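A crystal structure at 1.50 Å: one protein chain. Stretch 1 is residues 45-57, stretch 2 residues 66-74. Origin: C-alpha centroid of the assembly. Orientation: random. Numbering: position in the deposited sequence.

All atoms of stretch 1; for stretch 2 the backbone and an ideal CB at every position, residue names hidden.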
# COMPACT_ATOMS: atom_id res chain seq x y z
N LYS A 45 -12.09 -3.02 -1.69
CA LYS A 45 -12.64 -2.50 -0.52
C LYS A 45 -11.97 -3.20 0.65
O LYS A 45 -11.64 -4.39 0.56
CB LYS A 45 -14.16 -2.91 -0.56
CG LYS A 45 -14.81 -2.67 0.78
CD LYS A 45 -15.23 -1.23 0.91
CE LYS A 45 -15.62 -0.93 2.34
NZ LYS A 45 -14.54 -1.12 3.34
N ARG A 46 -11.71 -2.48 1.76
CA ARG A 46 -11.12 -3.09 2.96
C ARG A 46 -12.14 -4.02 3.58
O ARG A 46 -13.29 -3.63 3.76
CB ARG A 46 -10.55 -2.12 4.03
CG ARG A 46 -9.46 -1.24 3.52
CD ARG A 46 -9.29 -0.15 4.57
NE ARG A 46 -8.42 -0.49 5.71
CZ ARG A 46 -7.85 0.47 6.43
NH1 ARG A 46 -8.07 1.66 6.03
NH2 ARG A 46 -7.04 0.23 7.44
N LEU A 47 -11.70 -5.23 3.89
CA LEU A 47 -12.66 -6.18 4.43
C LEU A 47 -13.22 -5.79 5.77
O LEU A 47 -14.43 -5.92 5.97
CB LEU A 47 -11.97 -7.57 4.51
CG LEU A 47 -12.89 -8.73 4.86
CD1 LEU A 47 -13.83 -9.05 3.67
CD2 LEU A 47 -12.03 -9.94 5.22
N MSE A 48 -12.37 -5.33 6.68
CA MSE A 48 -12.74 -5.14 8.09
C MSE A 48 -12.95 -3.72 8.57
O MSE A 48 -13.46 -3.55 9.65
CB MSE A 48 -11.71 -5.73 9.03
CG MSE A 48 -11.45 -7.19 8.60
SE MSE A 48 -12.96 -8.46 8.91
CE MSE A 48 -12.96 -7.78 10.75
N LYS A 49 -12.52 -2.71 7.80
CA LYS A 49 -12.58 -1.25 8.21
C LYS A 49 -13.21 -0.46 7.08
O LYS A 49 -13.18 -0.90 5.93
CB LYS A 49 -11.19 -0.69 8.47
CG LYS A 49 -10.57 -1.29 9.69
CD LYS A 49 -9.31 -0.64 10.16
CE LYS A 49 -8.81 -1.52 11.30
NZ LYS A 49 -7.38 -1.27 11.69
N PRO A 50 -13.81 0.73 7.38
CA PRO A 50 -14.18 1.54 6.21
C PRO A 50 -12.89 1.85 5.39
O PRO A 50 -11.76 1.94 5.94
CB PRO A 50 -14.75 2.82 6.85
CG PRO A 50 -15.52 2.25 8.02
CD PRO A 50 -14.58 1.17 8.57
N GLY A 51 -13.09 2.02 4.09
CA GLY A 51 -12.03 2.56 3.22
C GLY A 51 -11.60 1.46 2.25
O GLY A 51 -12.29 0.42 2.12
N SER A 52 -10.44 1.60 1.65
CA SER A 52 -10.09 0.82 0.54
C SER A 52 -8.57 0.61 0.57
O SER A 52 -7.88 1.13 1.43
CB SER A 52 -10.39 1.50 -0.73
OG SER A 52 -9.70 2.69 -0.74
N CYS A 53 -8.14 -0.28 -0.27
CA CYS A 53 -6.69 -0.67 -0.21
C CYS A 53 -6.20 -0.84 -1.66
O CYS A 53 -6.83 -1.45 -2.50
CB CYS A 53 -6.58 -1.96 0.58
SG CYS A 53 -4.85 -2.42 0.90
N ASN A 54 -4.98 -0.35 -1.93
CA ASN A 54 -4.32 -0.60 -3.21
C ASN A 54 -3.15 -1.54 -3.05
O ASN A 54 -2.33 -1.37 -2.10
CB ASN A 54 -3.66 0.72 -3.71
CG ASN A 54 -4.64 1.86 -4.13
OD1 ASN A 54 -5.84 1.62 -4.17
ND2 ASN A 54 -4.12 3.02 -4.47
N SER A 55 -3.09 -2.52 -3.93
CA SER A 55 -1.97 -3.54 -3.80
C SER A 55 -0.99 -3.25 -4.90
O SER A 55 -1.38 -2.99 -6.08
CB SER A 55 -2.43 -4.97 -4.00
OG SER A 55 -3.16 -5.46 -2.92
N TYR A 56 0.31 -3.43 -4.62
CA TYR A 56 1.40 -3.23 -5.63
C TYR A 56 2.42 -4.31 -5.50
O TYR A 56 2.46 -5.06 -4.45
CB TYR A 56 2.14 -1.91 -5.36
CG TYR A 56 1.21 -0.70 -5.25
CD1 TYR A 56 0.97 0.05 -6.39
CD2 TYR A 56 0.63 -0.34 -4.07
CE1 TYR A 56 0.15 1.18 -6.33
CE2 TYR A 56 -0.22 0.80 -3.93
CZ TYR A 56 -0.42 1.57 -5.11
OH TYR A 56 -1.18 2.69 -5.07
N ILE A 57 3.21 -4.46 -6.57
CA ILE A 57 4.41 -5.28 -6.43
C ILE A 57 5.54 -4.29 -6.73
O ILE A 57 5.66 -3.75 -7.83
CB ILE A 57 4.42 -6.42 -7.48
CG1 ILE A 57 3.24 -7.36 -7.23
CG2 ILE A 57 5.83 -7.06 -7.45
CD1 ILE A 57 3.30 -8.20 -5.97
N UNK A 66 5.72 -7.35 -2.39
CA UNK A 66 4.37 -6.80 -2.25
C UNK A 66 4.40 -5.55 -1.37
O UNK A 66 5.15 -5.42 -0.40
CB UNK A 66 3.42 -7.84 -1.66
N UNK A 67 3.47 -4.62 -1.67
CA UNK A 67 3.32 -3.42 -0.90
C UNK A 67 1.85 -3.02 -0.99
O UNK A 67 1.21 -3.26 -2.02
CB UNK A 67 4.25 -2.31 -1.40
N UNK A 68 1.38 -2.33 -0.00
CA UNK A 68 -0.04 -1.79 -0.03
C UNK A 68 -0.02 -0.35 0.44
O UNK A 68 0.84 0.09 1.22
CB UNK A 68 -0.98 -2.61 0.85
N UNK A 69 -1.06 0.36 0.00
CA UNK A 69 -1.45 1.60 0.67
C UNK A 69 -2.96 1.55 0.99
O UNK A 69 -3.73 1.13 0.10
CB UNK A 69 -1.12 2.81 -0.20
N UNK A 70 -3.28 1.81 2.25
CA UNK A 70 -4.71 1.79 2.62
C UNK A 70 -5.19 3.18 2.89
O UNK A 70 -4.43 4.10 3.28
CB UNK A 70 -4.96 0.91 3.84
N UNK A 71 -6.53 3.31 2.70
CA UNK A 71 -7.18 4.55 2.87
C UNK A 71 -8.34 4.40 3.84
O UNK A 71 -8.99 3.32 3.85
CB UNK A 71 -7.65 5.09 1.52
N UNK A 72 -8.53 5.41 4.71
CA UNK A 72 -9.67 5.35 5.63
C UNK A 72 -11.02 5.62 4.93
O UNK A 72 -11.10 5.81 3.71
CB UNK A 72 -9.47 6.36 6.76
N UNK A 73 -12.10 5.68 5.70
CA UNK A 73 -13.43 5.89 5.07
C UNK A 73 -13.60 7.25 4.42
O UNK A 73 -14.49 7.40 3.58
CB UNK A 73 -14.53 5.71 6.12
N UNK A 74 -12.74 8.18 4.76
CA UNK A 74 -12.78 9.52 4.16
C UNK A 74 -12.00 9.57 2.86
O UNK A 74 -11.93 10.61 2.24
CB UNK A 74 -12.23 10.56 5.14

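Position 66 pairs with Ile57 across an antiparallel ladder as a non-hydrogen-bonded pair (CA to CA, 4.4 Å), so its amide is not needed by stretch 1. Phi of -61° and psi of 149° admit proline, and the ideal CB lies 4.3 Å from Ile57 CD1; a small or medium apolar group suits. The residue is Pro66, whose CG meets Ile57 CD1 at 4.1 Å.

Position 67 is a hydrogen-bonded partner of Tyr56: Tyr56 N donates to the position's O (2.8 Å), and its N donates to Tyr56 O (3.0 Å). Its CB projects to the face carrying Tyr56, where apolar chains, branched or aromatic, would fit. It is Phe67, with chi1 t; its CB is 4.4 Å from Tyr56 CB, and Tyr56 CD2 lies at the edge of its ring.

Position 68 turns its CB to the face shared by Cys53 and Ser55, 3.9 Å from Cys53 SG. Several residues could pack there, aliphatic or aromatic. Tyr68 is found: chi1 of 84° brings CD1 to 3.8 Å from Cys53 SG, an oblique sulfur-aromatic approach, while the end of the side chain leads away from stretch 1.

Position 69 exchanges two backbone bonds with Asn54: Asn54 N to its O (2.8 Å, 176°) and its N to Asn54 O (3.0 Å). The ideal CB stands 4.3 Å from Tyr56 CE2, favouring an apolar group, and the extended backbone (-129/128) is comfortable for beta-branching. Val69 places CG2 3.9 Å from Tyr56 CE2.

At position 70 the ideal CB is 3.9 Å from Arg46 NH1 and 4.4 Å from Cys53 SG. A small or polar side chain would suit, and an acidic one is conceivable beside the guanidinium. Ser70 sets OG over one guanidinium face, 3.9 Å from Arg46 NH2.

Position 71 offers its carbonyl to Arg46 NH1 (2.9 Å, 138°), whatever its side chain. Its CB points to the face of Ser52 and Asn54, where a broad side chain could reach along both. Phe71, chi1 m, does so: CD2 is 3.6 Å from Ser52 OG, and Asn54 ND2 meets the ring edge 3.6 Å from CE2.

Position 72 directs CB away, so stretch 1 hardly restricts it; polar residues suit. Asp72 OD1 accepts a hydrogen bond from the side chain at position 74, and a water links Asp72 O with Ser52 OG.

At position 73 an ideal CB would come 3.0 Å from Pro50 CB, a clash that favours glycine; Gly73 is present.

Position 74 points away with no contact, leaving the choice open: Ser74, whose OG donates to Asp72 OD1 at 2.6 Å.

Stretch 2 (66-74) PFYVSFDGS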
# COMPACT_ATOMS: atom_id res chain seq x y z
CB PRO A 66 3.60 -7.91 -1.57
CG PRO A 66 4.28 -9.15 -2.14
CD PRO A 66 5.72 -8.77 -1.98
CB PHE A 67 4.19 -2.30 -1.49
CG PHE A 67 4.37 -1.15 -0.55
CD1 PHE A 67 5.29 -1.17 0.50
CD2 PHE A 67 3.68 0.04 -0.81
CE1 PHE A 67 5.44 -0.06 1.29
CE2 PHE A 67 3.84 1.14 0.04
CZ PHE A 67 4.75 1.10 1.12
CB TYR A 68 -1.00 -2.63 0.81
CG TYR A 68 -1.01 -2.30 2.25
CD1 TYR A 68 -1.77 -1.27 2.81
CD2 TYR A 68 -0.15 -3.02 3.15
CE1 TYR A 68 -1.73 -0.88 4.11
CE2 TYR A 68 -0.15 -2.69 4.52
CZ TYR A 68 -0.89 -1.58 5.00
OH TYR A 68 -0.89 -1.25 6.33
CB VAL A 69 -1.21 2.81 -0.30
CG1 VAL A 69 -1.64 4.13 0.37
CG2 VAL A 69 0.27 2.90 -0.68
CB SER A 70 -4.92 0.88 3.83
OG SER A 70 -4.27 1.38 5.02
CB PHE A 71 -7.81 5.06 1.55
CG PHE A 71 -6.79 5.24 0.47
CD1 PHE A 71 -6.13 6.47 0.27
CD2 PHE A 71 -6.41 4.11 -0.34
CE1 PHE A 71 -5.16 6.58 -0.70
CE2 PHE A 71 -5.40 4.24 -1.29
CZ PHE A 71 -4.80 5.46 -1.51
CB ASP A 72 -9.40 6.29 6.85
CG ASP A 72 -9.41 7.78 6.45
OD1 ASP A 72 -9.92 8.17 5.38
OD2 ASP A 72 -8.77 8.64 7.16
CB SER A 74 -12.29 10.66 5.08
OG SER A 74 -10.89 10.60 5.16
O HOH W 1 -11.09 4.82 0.89
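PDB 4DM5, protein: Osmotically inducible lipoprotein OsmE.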